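Local atomic coordinates of alpha-1,2-mannosidase (Bacteroides thetaiotaomicron, PDB entry 2WW2), a protein that cleaves alpha-mannosidic bonds with inversion of anomeric configuration, as a calcium-dependent glycoside hydrolase of family 92 from a human gut symbiont. Residues Pro72-Tyr77 with Arg376-Gly381; Gly87-Ser92 with Asp201-His206; Leu345-Ser350 with His665-Lys670; Glu443-Thr448 with Met492-Ala497. All blocks are in the same frame, centred on the assembly; numbering follows the deposited sequence.

From the N terminus, 72-77 opens contact 1, and before that loop shuts again contact 2 both opens at 87-92 and closes at 201-206, holding a loop against a strand near the far end of the N-terminal beta domain. Contact 3 opens at 345-350. Contact 1 then closes at 376-381, tying the N-terminal domain to the catalytic one, so contacts 1 and 3 cross along the chain. Contact 4, 443-448 with 492-497, opens and closes within the catalytic domain before 665-670 completes contact 3 and brings a late beta-hairpin to a helix junction. Contacts 1 and 4 touch, Ile380 packing on the helix start at 443-448.

Contact 1: Pro72-Tyr77 with Arg376-Gly381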
loop_
_atom_site.group_PDB
_atom_site.type_symbol
_atom_site.label_atom_id
_atom_site.label_comp_id
_atom_site.label_asym_id
_atom_site.label_seq_id
_atom_site.Cartn_x
_atom_site.Cartn_y
_atom_site.Cartn_z
ATOM N N PRO A 72 26.696 11.433 -2.582
ATOM C CA PRO A 72 27.248 11.006 -1.284
ATOM C C PRO A 72 27.824 9.613 -1.354
ATOM O O PRO A 72 28.738 9.302 -0.603
ATOM C CB PRO A 72 26.047 11.015 -0.334
ATOM C CG PRO A 72 24.827 11.245 -1.188
ATOM C CD PRO A 72 25.272 11.804 -2.516
ATOM N N TRP A 73 27.310 8.777 -2.246
ATOM C CA TRP A 73 27.822 7.405 -2.323
ATOM C C TRP A 73 29.065 7.287 -3.181
ATOM O O TRP A 73 29.936 6.474 -2.890
ATOM C CB TRP A 73 26.706 6.430 -2.727
ATOM C CG TRP A 73 25.752 6.323 -1.560
ATOM C CD1 TRP A 73 24.579 7.025 -1.383
ATOM C CD2 TRP A 73 25.928 5.534 -0.380
ATOM N NE1 TRP A 73 24.012 6.694 -0.182
ATOM C CE2 TRP A 73 24.817 5.783 0.458
ATOM C CE3 TRP A 73 26.914 4.628 0.050
ATOM C CZ2 TRP A 73 24.660 5.162 1.706
ATOM C CZ3 TRP A 73 26.753 4.001 1.293
ATOM C CH2 TRP A 73 25.635 4.275 2.105
ATOM N N ILE A 74 29.172 8.128 -4.207
ATOM C CA ILE A 74 30.430 8.245 -4.952
ATOM C C ILE A 74 31.481 8.916 -4.043
ATOM O O ILE A 74 32.660 8.566 -4.071
ATOM C CB ILE A 74 30.185 9.096 -6.222
ATOM C CG1 ILE A 74 29.226 8.335 -7.160
ATOM C CG2 ILE A 74 31.499 9.433 -6.926
ATOM C CD1 ILE A 74 29.832 7.077 -7.742
ATOM N N ASN A 75 31.021 9.868 -3.236
ATOM C CA ASN A 75 31.835 10.516 -2.208
ATOM C C ASN A 75 32.875 11.444 -2.869
ATOM O O ASN A 75 32.742 11.782 -4.060
ATOM C CB ASN A 75 32.425 9.451 -1.230
ATOM C CG ASN A 75 32.700 10.010 0.191
ATOM O OD1 ASN A 75 33.316 11.065 0.351
ATOM N ND2 ASN A 75 32.297 9.260 1.214
ATOM N N ASP A 76 33.877 11.881 -2.110
ATOM C CA ASP A 76 34.709 13.047 -2.481
ATOM C C ASP A 76 36.144 12.662 -2.869
ATOM O O ASP A 76 36.558 11.504 -2.694
ATOM C CB ASP A 76 34.749 14.061 -1.318
ATOM C CG ASP A 76 34.872 15.523 -1.801
ATOM O OD1 ASP A 76 35.093 15.744 -3.018
ATOM O OD2 ASP A 76 34.703 16.449 -0.967
ATOM N N TYR A 77 36.884 13.624 -3.424
ATOM C CA TYR A 77 38.325 13.467 -3.662
ATOM C C TYR A 77 38.923 14.885 -3.725
ATOM O O TYR A 77 38.181 15.866 -3.942
ATOM C CB TYR A 77 38.594 12.695 -4.969
ATOM C CG TYR A 77 38.130 13.461 -6.189
ATOM C CD1 TYR A 77 38.991 14.338 -6.854
ATOM C CD2 TYR A 77 36.817 13.349 -6.640
ATOM C CE1 TYR A 77 38.553 15.094 -7.950
ATOM C CE2 TYR A 77 36.366 14.090 -7.744
ATOM C CZ TYR A 77 37.242 14.963 -8.381
ATOM O OH TYR A 77 36.810 15.696 -9.451
ATOM N N ARG A 376 34.762 5.073 -12.432
ATOM C CA ARG A 376 34.180 4.534 -11.202
ATOM C C ARG A 376 33.072 3.539 -11.551
ATOM O O ARG A 376 32.284 3.762 -12.489
ATOM C CB ARG A 376 33.606 5.679 -10.358
ATOM C CG ARG A 376 34.668 6.677 -9.835
ATOM C CD ARG A 376 35.510 6.053 -8.715
ATOM N NE ARG A 376 34.647 5.742 -7.576
ATOM C CZ ARG A 376 34.262 6.628 -6.664
ATOM N NH1 ARG A 376 34.655 7.909 -6.739
ATOM N NH2 ARG A 376 33.459 6.239 -5.681
ATOM N N GLY A 377 32.990 2.455 -10.797
ATOM C CA GLY A 377 32.006 1.403 -11.071
ATOM C C GLY A 377 30.641 1.795 -10.512
ATOM O O GLY A 377 30.438 1.744 -9.315
ATOM N N CYS A 378 29.707 2.185 -11.376
ATOM C CA CYS A 378 28.405 2.664 -10.883
ATOM C C CYS A 378 27.414 2.727 -12.042
ATOM O O CYS A 378 27.764 3.198 -13.124
ATOM C CB CYS A 378 28.582 4.064 -10.285
ATOM S SG CYS A 378 27.123 4.740 -9.475
ATOM N N MET A 379 26.194 2.246 -11.813
ATOM C CA MET A 379 25.111 2.283 -12.818
ATOM C C MET A 379 25.442 1.472 -14.077
ATOM O O MET A 379 26.285 0.580 -14.044
ATOM C CB MET A 379 24.693 3.718 -13.190
ATOM C CG MET A 379 24.224 4.575 -11.988
ATOM S SD MET A 379 23.295 3.600 -10.745
ATOM C CE MET A 379 21.882 3.024 -11.647
ATOM N N ILE A 380 24.746 1.778 -15.167
ATOM C CA ILE A 380 24.759 0.908 -16.340
ATOM C C ILE A 380 24.690 1.724 -17.628
ATOM O O ILE A 380 24.533 2.954 -17.599
ATOM C CB ILE A 380 23.535 -0.056 -16.330
ATOM C CG1 ILE A 380 22.235 0.753 -16.474
ATOM C CG2 ILE A 380 23.522 -0.954 -15.058
ATOM C CD1 ILE A 380 20.984 -0.127 -16.514
ATOM N N GLY A 381 24.794 1.033 -18.760
ATOM C CA GLY A 381 24.507 1.654 -20.055
ATOM C C GLY A 381 25.738 2.129 -20.811
ATOM O O GLY A 381 26.864 2.055 -20.298
HETATM O O HOH W 1 34.709 10.779 -5.831
#
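Ile74 and Arg376 carry this contact, with Cys378 adding an apolar flank. The main bond runs from Arg376 NH2 to Ile74 O at 2.9 Å, nearly straight at 163°; it meets a lone pair in the carbonyl plane, and the oxygen lies in the guanidinium plane too. Arg376 NH1 adds a weak, bent bond to the same oxygen at 3.4 Å. The arginine chain is folded at chi2 (-73°) and chi3 (-63°), which brings the guanidinium back alongside Ile74, the two side chains sliding past each other in opposite directions. Ile74 CG2 comes within 3.5 Å of Arg376 NH1, while Ile74 CD1 lies over the rim of one guanidinium face and reaches Cys378 SG at 4.0 Å. A water lies 2.8 Å from Asn75 O and accepts weakly from Arg376 NH1. Beyond the two loops, NH1 also donates to Ser372 O, and NE binds a glycerol, probably from the crystallisation liquor. With a leucine in place of Arg376, Ile74 O would probably lose the strong NH2 bond and the weak NH1 one, and the two loops this polar tie. One segment belongs to the N-terminal family 92 domain and the other to the catalytic domain, and the guanidinium joins main-chain oxygens of both, Ile74 O and Ser372 O; the geometry of these bonds is therefore set by the course of the backbone.

Contact 2: Gly87-Ser92 with Asp201-His206; sequences GELKMS and DTLLHH
Met91 O accepts a hydrogen bond from Arg96 NH1, which ties down the backbone of a residue whose side chain packs on Leu203. Across the contact itself everything is apolar, and Leu203 is the shared piece, touching two partners. Leu203 CD2 meets Leu89 CD2 at 4.0 Å, the two leucines reaching toward each other tip to tip. Its other branch, CD1, lies 4.0 Å from Met91 CG and 4.1 Å from Met91 SD, the methionine crossing the leucine at about a right angle. Leu203 can extend this far because its CG stands anti to the backbone N (chi1 172°), and Leu89 has the same setting. Met91 is bent at chi2 and chi3, which brings SD beside Leu203 CD1. Tyr218 of strand 216-221 touches all three of these side chains, and its OH is hydrogen-bonded to His205 ND1. Leu89 also rests on Tyr144 and Val146 of strand 143-148, Met91 on Tyr198 of strand 194-198, and strand 203-205 pairs antiparallel with 194-198, so the loop after strand 80-86 lies across neighbouring strands of the N-terminal beta domain.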
loop_
_atom_site.group_PDB
_atom_site.type_symbol
_atom_site.label_atom_id
_atom_site.label_comp_id
_atom_site.label_asym_id
_atom_site.label_seq_id
_atom_site.Cartn_x
_atom_site.Cartn_y
_atom_site.Cartn_z
ATOM N N GLY A 87 37.830 31.241 20.592
ATOM C CA GLY A 87 37.927 30.675 21.924
ATOM C C GLY A 87 38.845 29.484 21.993
ATOM O O GLY A 87 40.055 29.636 22.033
ATOM N N GLU A 88 38.279 28.289 21.986
ATOM C CA GLU A 88 39.064 27.079 22.190
ATOM C C GLU A 88 39.505 26.429 20.879
ATOM O O GLU A 88 38.709 26.213 19.986
ATOM C CB GLU A 88 38.276 26.083 23.044
ATOM C CG GLU A 88 38.293 26.405 24.536
ATOM N N LEU A 89 40.791 26.126 20.773
ATOM C CA LEU A 89 41.328 25.477 19.591
ATOM C C LEU A 89 40.937 24.005 19.591
ATOM O O LEU A 89 41.089 23.334 20.603
ATOM C CB LEU A 89 42.855 25.570 19.598
ATOM C CG LEU A 89 43.592 24.853 18.458
ATOM C CD1 LEU A 89 43.199 25.448 17.102
ATOM C CD2 LEU A 89 45.110 24.936 18.678
ATOM N N LYS A 90 40.443 23.502 18.464
ATOM C CA LYS A 90 40.186 22.063 18.317
ATOM C C LYS A 90 40.721 21.655 16.956
ATOM O O LYS A 90 40.416 22.329 15.976
ATOM C CB LYS A 90 38.684 21.781 18.369
ATOM C CG LYS A 90 38.033 22.130 19.713
ATOM C CD LYS A 90 38.548 21.200 20.805
ATOM C CE LYS A 90 37.873 21.506 22.154
ATOM N NZ LYS A 90 38.372 20.579 23.197
ATOM N N MET A 91 41.528 20.591 16.883
ATOM C CA MET A 91 42.191 20.240 15.622
ATOM C C MET A 91 41.406 19.227 14.796
ATOM O O MET A 91 41.109 19.470 13.635
ATOM C CB MET A 91 43.616 19.685 15.858
ATOM C CG MET A 91 44.538 20.645 16.617
ATOM S SD MET A 91 44.635 22.253 15.806
ATOM C CE MET A 91 45.490 21.829 14.301
ATOM N N SER A 92 41.114 18.077 15.391
ATOM C CA SER A 92 40.490 16.970 14.665
ATOM C C SER A 92 39.064 17.287 14.235
ATOM O O SER A 92 38.310 17.941 14.968
ATOM C CB SER A 92 40.492 15.702 15.520
ATOM O OG SER A 92 39.767 14.662 14.868
ATOM N N ASP A 201 47.555 12.507 15.910
ATOM C CA ASP A 201 47.822 11.983 17.231
ATOM C C ASP A 201 48.231 13.087 18.190
ATOM O O ASP A 201 47.732 13.164 19.302
ATOM C CB ASP A 201 48.942 10.962 17.156
ATOM C CG ASP A 201 49.100 10.186 18.445
ATOM O OD1 ASP A 201 48.297 9.251 18.680
ATOM O OD2 ASP A 201 50.033 10.495 19.209
ATOM N N THR A 202 49.165 13.922 17.754
ATOM C CA THR A 202 49.748 14.943 18.602
ATOM C C THR A 202 49.599 16.318 17.969
ATOM O O THR A 202 49.801 16.479 16.765
ATOM C CB THR A 202 51.258 14.671 18.807
ATOM O OG1 THR A 202 51.439 13.301 19.172
ATOM C CG2 THR A 202 51.840 15.551 19.905
ATOM N N LEU A 203 49.268 17.304 18.795
ATOM C CA LEU A 203 49.338 18.703 18.400
ATOM C C LEU A 203 50.741 19.246 18.708
ATOM O O LEU A 203 51.183 19.221 19.850
ATOM C CB LEU A 203 48.280 19.513 19.155
ATOM C CG LEU A 203 48.294 21.036 19.045
ATOM C CD1 LEU A 203 48.301 21.509 17.578
ATOM C CD2 LEU A 203 47.100 21.593 19.785
ATOM N N LEU A 204 51.434 19.730 17.686
ATOM C CA LEU A 204 52.820 20.184 17.857
ATOM C C LEU A 204 52.939 21.688 17.648
ATOM O O LEU A 204 52.989 22.160 16.513
ATOM C CB LEU A 204 53.714 19.454 16.869
ATOM C CG LEU A 204 53.644 17.924 16.992
ATOM C CD1 LEU A 204 53.836 17.206 15.652
ATOM C CD2 LEU A 204 54.632 17.453 18.041
ATOM N N HIS A 205 52.996 22.445 18.737
ATOM C CA HIS A 205 53.103 23.907 18.624
ATOM C C HIS A 205 54.429 24.365 17.989
ATOM O O HIS A 205 55.465 23.739 18.196
ATOM C CB HIS A 205 52.879 24.544 19.992
ATOM C CG HIS A 205 51.570 24.161 20.614
ATOM N ND1 HIS A 205 50.381 24.784 20.289
ATOM C CD2 HIS A 205 51.256 23.195 21.510
ATOM C CE1 HIS A 205 49.396 24.239 20.979
ATOM N NE2 HIS A 205 49.896 23.264 21.720
ATOM N N HIS A 206 54.382 25.445 17.207
ATOM C CA HIS A 206 55.572 26.007 16.538
ATOM C C HIS A 206 56.054 25.195 15.339
ATOM O O HIS A 206 56.887 25.664 14.571
ATOM C CB HIS A 206 56.751 26.193 17.513
ATOM C CG HIS A 206 56.488 27.189 18.593
ATOM N ND1 HIS A 206 56.031 26.824 19.840
ATOM C CD2 HIS A 206 56.611 28.539 18.617
ATOM C CE1 HIS A 206 55.888 27.902 20.589
ATOM N NE2 HIS A 206 56.235 28.956 19.871
#

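Contact 3: Leu345-Ser350 with His665-Lys670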
loop_
_atom_site.group_PDB
_atom_site.type_symbol
_atom_site.label_atom_id
_atom_site.label_comp_id
_atom_site.label_asym_id
_atom_site.label_seq_id
_atom_site.Cartn_x
_atom_site.Cartn_y
_atom_site.Cartn_z
ATOM N N LEU A 345 21.338 25.537 -24.877
ATOM C CA LEU A 345 21.586 26.842 -24.272
ATOM C C LEU A 345 23.061 27.138 -23.941
ATOM O O LEU A 345 23.442 28.306 -23.810
ATOM C CB LEU A 345 20.750 26.986 -23.011
ATOM C CG LEU A 345 19.253 27.261 -23.208
ATOM C CD1 LEU A 345 18.572 27.156 -21.870
ATOM C CD2 LEU A 345 19.019 28.651 -23.781
ATOM N N TYR A 346 23.868 26.085 -23.803
ATOM C CA TYR A 346 25.279 26.212 -23.433
ATOM C C TYR A 346 26.170 25.336 -24.322
ATOM O O TYR A 346 26.966 24.536 -23.819
ATOM C CB TYR A 346 25.463 25.860 -21.945
ATOM C CG TYR A 346 24.447 26.558 -21.050
ATOM C CD1 TYR A 346 24.680 27.859 -20.593
ATOM C CD2 TYR A 346 23.257 25.939 -20.692
ATOM C CE1 TYR A 346 23.738 28.522 -19.797
ATOM C CE2 TYR A 346 22.307 26.594 -19.892
ATOM C CZ TYR A 346 22.575 27.889 -19.442
ATOM O OH TYR A 346 21.663 28.556 -18.647
ATOM N N PRO A 347 26.052 25.486 -25.655
ATOM C CA PRO A 347 26.712 24.511 -26.532
ATOM C C PRO A 347 28.241 24.630 -26.482
ATOM O O PRO A 347 28.934 23.694 -26.875
ATOM C CB PRO A 347 26.170 24.863 -27.933
ATOM C CG PRO A 347 25.805 26.303 -27.845
ATOM C CD PRO A 347 25.270 26.465 -26.421
ATOM N N GLU A 348 28.763 25.758 -26.000
ATOM C CA GLU A 348 30.217 25.885 -25.864
ATOM C C GLU A 348 30.690 24.877 -24.821
ATOM O O GLU A 348 31.834 24.401 -24.871
ATOM C CB GLU A 348 30.659 27.323 -25.499
ATOM C CG GLU A 348 30.352 27.758 -24.073
ATOM C CD GLU A 348 28.952 28.360 -23.899
ATOM O OE1 GLU A 348 28.028 28.068 -24.692
ATOM O OE2 GLU A 348 28.783 29.144 -22.959
ATOM N N VAL A 349 29.805 24.540 -23.880
ATOM C CA VAL A 349 30.151 23.516 -22.897
ATOM C C VAL A 349 30.173 22.126 -23.539
ATOM O O VAL A 349 31.151 21.383 -23.385
ATOM C CB VAL A 349 29.219 23.556 -21.685
ATOM C CG1 VAL A 349 29.621 22.458 -20.668
ATOM C CG2 VAL A 349 29.308 24.954 -21.045
ATOM N N SER A 350 29.134 21.802 -24.310
ATOM C CA SER A 350 29.079 20.495 -24.983
ATOM C C SER A 350 30.247 20.323 -25.950
ATOM O O SER A 350 30.741 19.203 -26.149
ATOM C CB SER A 350 27.753 20.321 -25.729
ATOM O OG SER A 350 26.649 20.578 -24.867
ATOM N N HIS A 665 18.056 32.772 -25.067
ATOM C CA HIS A 665 19.093 33.545 -25.734
ATOM C C HIS A 665 20.131 32.593 -26.261
ATOM O O HIS A 665 20.968 32.077 -25.508
ATOM C CB HIS A 665 19.697 34.563 -24.768
ATOM C CG HIS A 665 18.720 35.621 -24.364
ATOM N ND1 HIS A 665 18.183 36.513 -25.270
ATOM C CD2 HIS A 665 18.144 35.901 -23.171
ATOM C CE1 HIS A 665 17.327 37.307 -24.648
ATOM N NE2 HIS A 665 17.280 36.954 -23.374
ATOM N N LEU A 666 20.029 32.328 -27.557
ATOM C CA LEU A 666 20.836 31.318 -28.215
ATOM C C LEU A 666 22.044 31.925 -28.922
ATOM O O LEU A 666 22.190 33.154 -28.984
ATOM C CB LEU A 666 19.959 30.511 -29.174
ATOM C CG LEU A 666 18.765 29.874 -28.447
ATOM C CD1 LEU A 666 17.725 29.319 -29.400
ATOM C CD2 LEU A 666 19.209 28.783 -27.476
ATOM N N PRO A 667 22.941 31.071 -29.426
ATOM C CA PRO A 667 24.133 31.580 -30.110
ATOM C C PRO A 667 23.815 32.498 -31.298
ATOM O O PRO A 667 22.757 32.379 -31.917
ATOM C CB PRO A 667 24.826 30.298 -30.599
ATOM C CG PRO A 667 24.457 29.266 -29.523
ATOM C CD PRO A 667 22.996 29.611 -29.197
ATOM N N GLU A 668 24.748 33.400 -31.591
ATOM C CA GLU A 668 24.692 34.282 -32.757
ATOM C C GLU A 668 23.513 35.243 -32.717
ATOM O O GLU A 668 22.922 35.594 -33.742
ATOM C CB GLU A 668 24.775 33.458 -34.036
ATOM C CG GLU A 668 26.156 32.811 -34.124
ATOM C CD GLU A 668 26.244 31.700 -35.135
ATOM O OE1 GLU A 668 25.248 30.964 -35.311
ATOM O OE2 GLU A 668 27.319 31.561 -35.754
ATOM N N GLY A 669 23.205 35.669 -31.499
ATOM C CA GLY A 669 22.172 36.657 -31.243
ATOM C C GLY A 669 20.775 36.200 -31.593
ATOM O O GLY A 669 19.898 37.030 -31.741
ATOM N N LYS A 670 20.554 34.893 -31.733
ATOM C CA LYS A 670 19.205 34.397 -32.012
ATOM C C LYS A 670 18.440 34.205 -30.717
ATOM O O LYS A 670 18.990 33.695 -29.743
ATOM C CB LYS A 670 19.236 33.072 -32.777
ATOM C CG LYS A 670 20.098 33.080 -34.022
ATOM C CD LYS A 670 19.597 34.074 -35.067
ATOM C CE LYS A 670 20.462 33.978 -36.334
ATOM N NZ LYS A 670 20.211 35.110 -37.266
HETATM O O HOH W 2 23.040 30.136 -25.824
#
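Leu345 closes helix 338-345 and meets Leu666 methyl to methyl, CD2 to CD2 at 3.7 Å. Its CB starts away from the other segment, but with CG anti to the carbonyl carbon (chi1 -76°) the branch swings back, and the two leucines cross obliquely. The backbone of Leu345 takes part as well: one water donates to Leu345 O at 2.8 Å and to His665 O at 2.9 Å, so that it bridges the two carbonyl oxygens. Arg273 NH1 is a further donor to Leu345 O. Tyr346 breaks the helical run and sits at the N-cap of helix 347-364; its carbonyl receives Val349 N at 2.8 Å, its side chain sets off away from the hairpin, and its OH is bonded to Tyr270 O. The contact thus places the junction of two successive helices of the catalytic domain, whose family is built on an alpha/alpha barrel, against the turn of a beta-hairpin between strands 661-665 and 671-675. In that turn Leu666 N bonds Lys670 O at 2.8 Å, and both Glu668 and Gly669 adopt positive phi. Pro347, in the first turn of the new helix, sets its CG 3.7 Å from Pro667 CG, the two corners meeting as the side chains cross at a slant; it also touches Ile396. Glu348 follows, its carboxylate salt-bridged through OE2 to Arg273, the same arginine that serves Leu345 O.

Contact 4: Glu443-Thr448 with Met492-Ala497; sequences EATAKT and MWTKDA
Thr445 OG1 stands above one face of the flat Trp493 carbonyl group, 39° out of its plane and so not on a lone pair, and donates to Trp493 O at 2.7 Å. The Trp493 side chain sets off away from the helix, its NE1 is bonded to Arg502 O, and Arg504 of the second subunit packs on the residue. This is a side-chain to main-chain bond joining the first turn of helix 444-465, in the alpha/alpha-barrel catalytic domain, to the irregular chain that follows strand 491-492. Thr445 is turned with OG1 beside its backbone N (chi1 -68°) and CG2 anti to it, which aims the hydroxyl at the carbonyl and leaves the methyl 3.3 Å from that same oxygen. OG1 also comes to 3.3 Å from Thr494 CB, a close approach in a fully buried setting. A water donates to Thr445 OG1 at 3.0 Å and lies 2.7 Å from Thr494 OG1, so the Thr445 hydroxyl gives one bond and takes another, and the water links the two threonines. A valine at Thr445 would probably leave Trp493 O without this donor and the water without one of its acceptors, weakening the tie of the helix start to the loop. Farther round, Thr494 packs on Tyr438 and Arg502, while Thr445 touches Phe514. Inside the helix, Ala444 O is gripped twice, from opposite faces of its plane, by Thr448 N at 2.9 Å and Thr448 OG1 at 2.8 Å.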
loop_
_atom_site.group_PDB
_atom_site.type_symbol
_atom_site.label_atom_id
_atom_site.label_comp_id
_atom_site.label_asym_id
_atom_site.label_seq_id
_atom_site.Cartn_x
_atom_site.Cartn_y
_atom_site.Cartn_z
ATOM N N GLU A 443 21.140 -7.200 -13.402
ATOM C CA GLU A 443 20.464 -6.062 -14.021
ATOM C C GLU A 443 20.335 -6.171 -15.549
ATOM O O GLU A 443 20.287 -5.175 -16.259
ATOM C CB GLU A 443 21.159 -4.760 -13.593
ATOM C CG GLU A 443 21.094 -4.583 -12.079
ATOM C CD GLU A 443 21.985 -3.470 -11.543
ATOM O OE1 GLU A 443 22.093 -2.389 -12.163
ATOM O OE2 GLU A 443 22.562 -3.678 -10.457
ATOM N N ALA A 444 20.215 -7.404 -16.027
ATOM C CA ALA A 444 20.307 -7.719 -17.441
ATOM C C ALA A 444 19.257 -7.036 -18.319
ATOM O O ALA A 444 19.546 -6.664 -19.449
ATOM C CB ALA A 444 20.225 -9.250 -17.639
ATOM N N THR A 445 18.030 -6.921 -17.827
ATOM C CA THR A 445 16.976 -6.389 -18.668
ATOM C C THR A 445 17.148 -4.876 -18.812
ATOM O O THR A 445 17.046 -4.329 -19.921
ATOM C CB THR A 445 15.588 -6.758 -18.119
ATOM O OG1 THR A 445 15.397 -8.175 -18.257
ATOM C CG2 THR A 445 14.510 -6.037 -18.908
ATOM N N ALA A 446 17.419 -4.201 -17.692
ATOM C CA ALA A 446 17.692 -2.757 -17.750
ATOM C C ALA A 446 18.899 -2.509 -18.673
ATOM O O ALA A 446 18.878 -1.579 -19.487
ATOM C CB ALA A 446 17.927 -2.191 -16.354
ATOM N N LYS A 447 19.933 -3.353 -18.582
ATOM C CA LYS A 447 21.075 -3.205 -19.488
ATOM C C LYS A 447 20.681 -3.379 -20.960
ATOM O O LYS A 447 21.071 -2.570 -21.809
ATOM C CB LYS A 447 22.215 -4.166 -19.119
ATOM C CG LYS A 447 22.942 -3.751 -17.821
ATOM C CD LYS A 447 23.850 -4.871 -17.275
ATOM C CE LYS A 447 24.682 -4.345 -16.080
ATOM N NZ LYS A 447 25.445 -5.396 -15.362
ATOM N N THR A 448 19.927 -4.438 -21.260
ATOM C CA THR A 448 19.493 -4.682 -22.630
ATOM C C THR A 448 18.775 -3.444 -23.176
ATOM O O THR A 448 19.008 -3.015 -24.318
ATOM C CB THR A 448 18.517 -5.881 -22.695
ATOM O OG1 THR A 448 19.158 -7.055 -22.187
ATOM C CG2 THR A 448 18.083 -6.153 -24.132
ATOM N N MET A 492 7.985 -5.807 -19.850
ATOM C CA MET A 492 9.351 -6.292 -20.013
ATOM C C MET A 492 9.652 -7.268 -18.874
ATOM O O MET A 492 9.201 -7.068 -17.738
ATOM C CB MET A 492 10.342 -5.117 -19.985
ATOM C CG MET A 492 10.223 -4.191 -21.207
ATOM S SD MET A 492 10.652 -5.038 -22.749
ATOM C CE MET A 492 10.259 -3.730 -23.930
ATOM N N TRP A 493 10.394 -8.330 -19.177
ATOM C CA TRP A 493 10.781 -9.303 -18.144
ATOM C C TRP A 493 12.206 -9.736 -18.468
ATOM O O TRP A 493 12.974 -8.941 -19.015
ATOM C CB TRP A 493 9.792 -10.478 -18.131
ATOM C CG TRP A 493 9.814 -11.383 -16.938
ATOM C CD1 TRP A 493 9.832 -12.747 -16.964
ATOM C CD2 TRP A 493 9.762 -11.008 -15.550
ATOM N NE1 TRP A 493 9.810 -13.246 -15.684
ATOM C CE2 TRP A 493 9.775 -12.200 -14.797
ATOM C CE3 TRP A 493 9.730 -9.777 -14.869
ATOM C CZ2 TRP A 493 9.745 -12.209 -13.396
ATOM C CZ3 TRP A 493 9.698 -9.790 -13.469
ATOM C CH2 TRP A 493 9.707 -10.997 -12.754
ATOM N N THR A 494 12.562 -10.979 -18.148
ATOM C CA THR A 494 13.937 -11.420 -18.330
ATOM C C THR A 494 13.969 -12.892 -18.732
ATOM O O THR A 494 13.044 -13.648 -18.407
ATOM C CB THR A 494 14.770 -11.225 -17.053
ATOM O OG1 THR A 494 16.128 -11.602 -17.303
ATOM C CG2 THR A 494 14.215 -12.088 -15.901
ATOM N N LYS A 495 15.028 -13.288 -19.439
ATOM C CA LYS A 495 15.254 -14.691 -19.804
ATOM C C LYS A 495 16.670 -15.087 -19.412
ATOM O O LYS A 495 17.553 -14.235 -19.365
ATOM C CB LYS A 495 15.138 -14.890 -21.324
ATOM C CG LYS A 495 13.775 -14.655 -21.943
ATOM C CD LYS A 495 13.928 -14.579 -23.466
ATOM C CE LYS A 495 12.595 -14.497 -24.169
ATOM N NZ LYS A 495 12.759 -14.000 -25.586
ATOM N N ASP A 496 16.898 -16.371 -19.149
ATOM C CA ASP A 496 18.261 -16.868 -18.946
ATOM C C ASP A 496 18.960 -17.074 -20.296
ATOM O O ASP A 496 18.392 -16.761 -21.336
ATOM C CB ASP A 496 18.266 -18.145 -18.088
ATOM C CG ASP A 496 17.604 -19.323 -18.777
ATOM O OD1 ASP A 496 17.396 -19.269 -20.011
ATOM O OD2 ASP A 496 17.300 -20.320 -18.073
ATOM N N ALA A 497 20.190 -17.577 -20.290
ATOM C CA ALA A 497 20.945 -17.722 -21.538
ATOM C C ALA A 497 20.347 -18.786 -22.466
ATOM O O ALA A 497 20.680 -18.845 -23.652
ATOM C CB ALA A 497 22.428 -18.025 -21.245
HETATM O O HOH W 3 17.101 -10.340 -19.429
#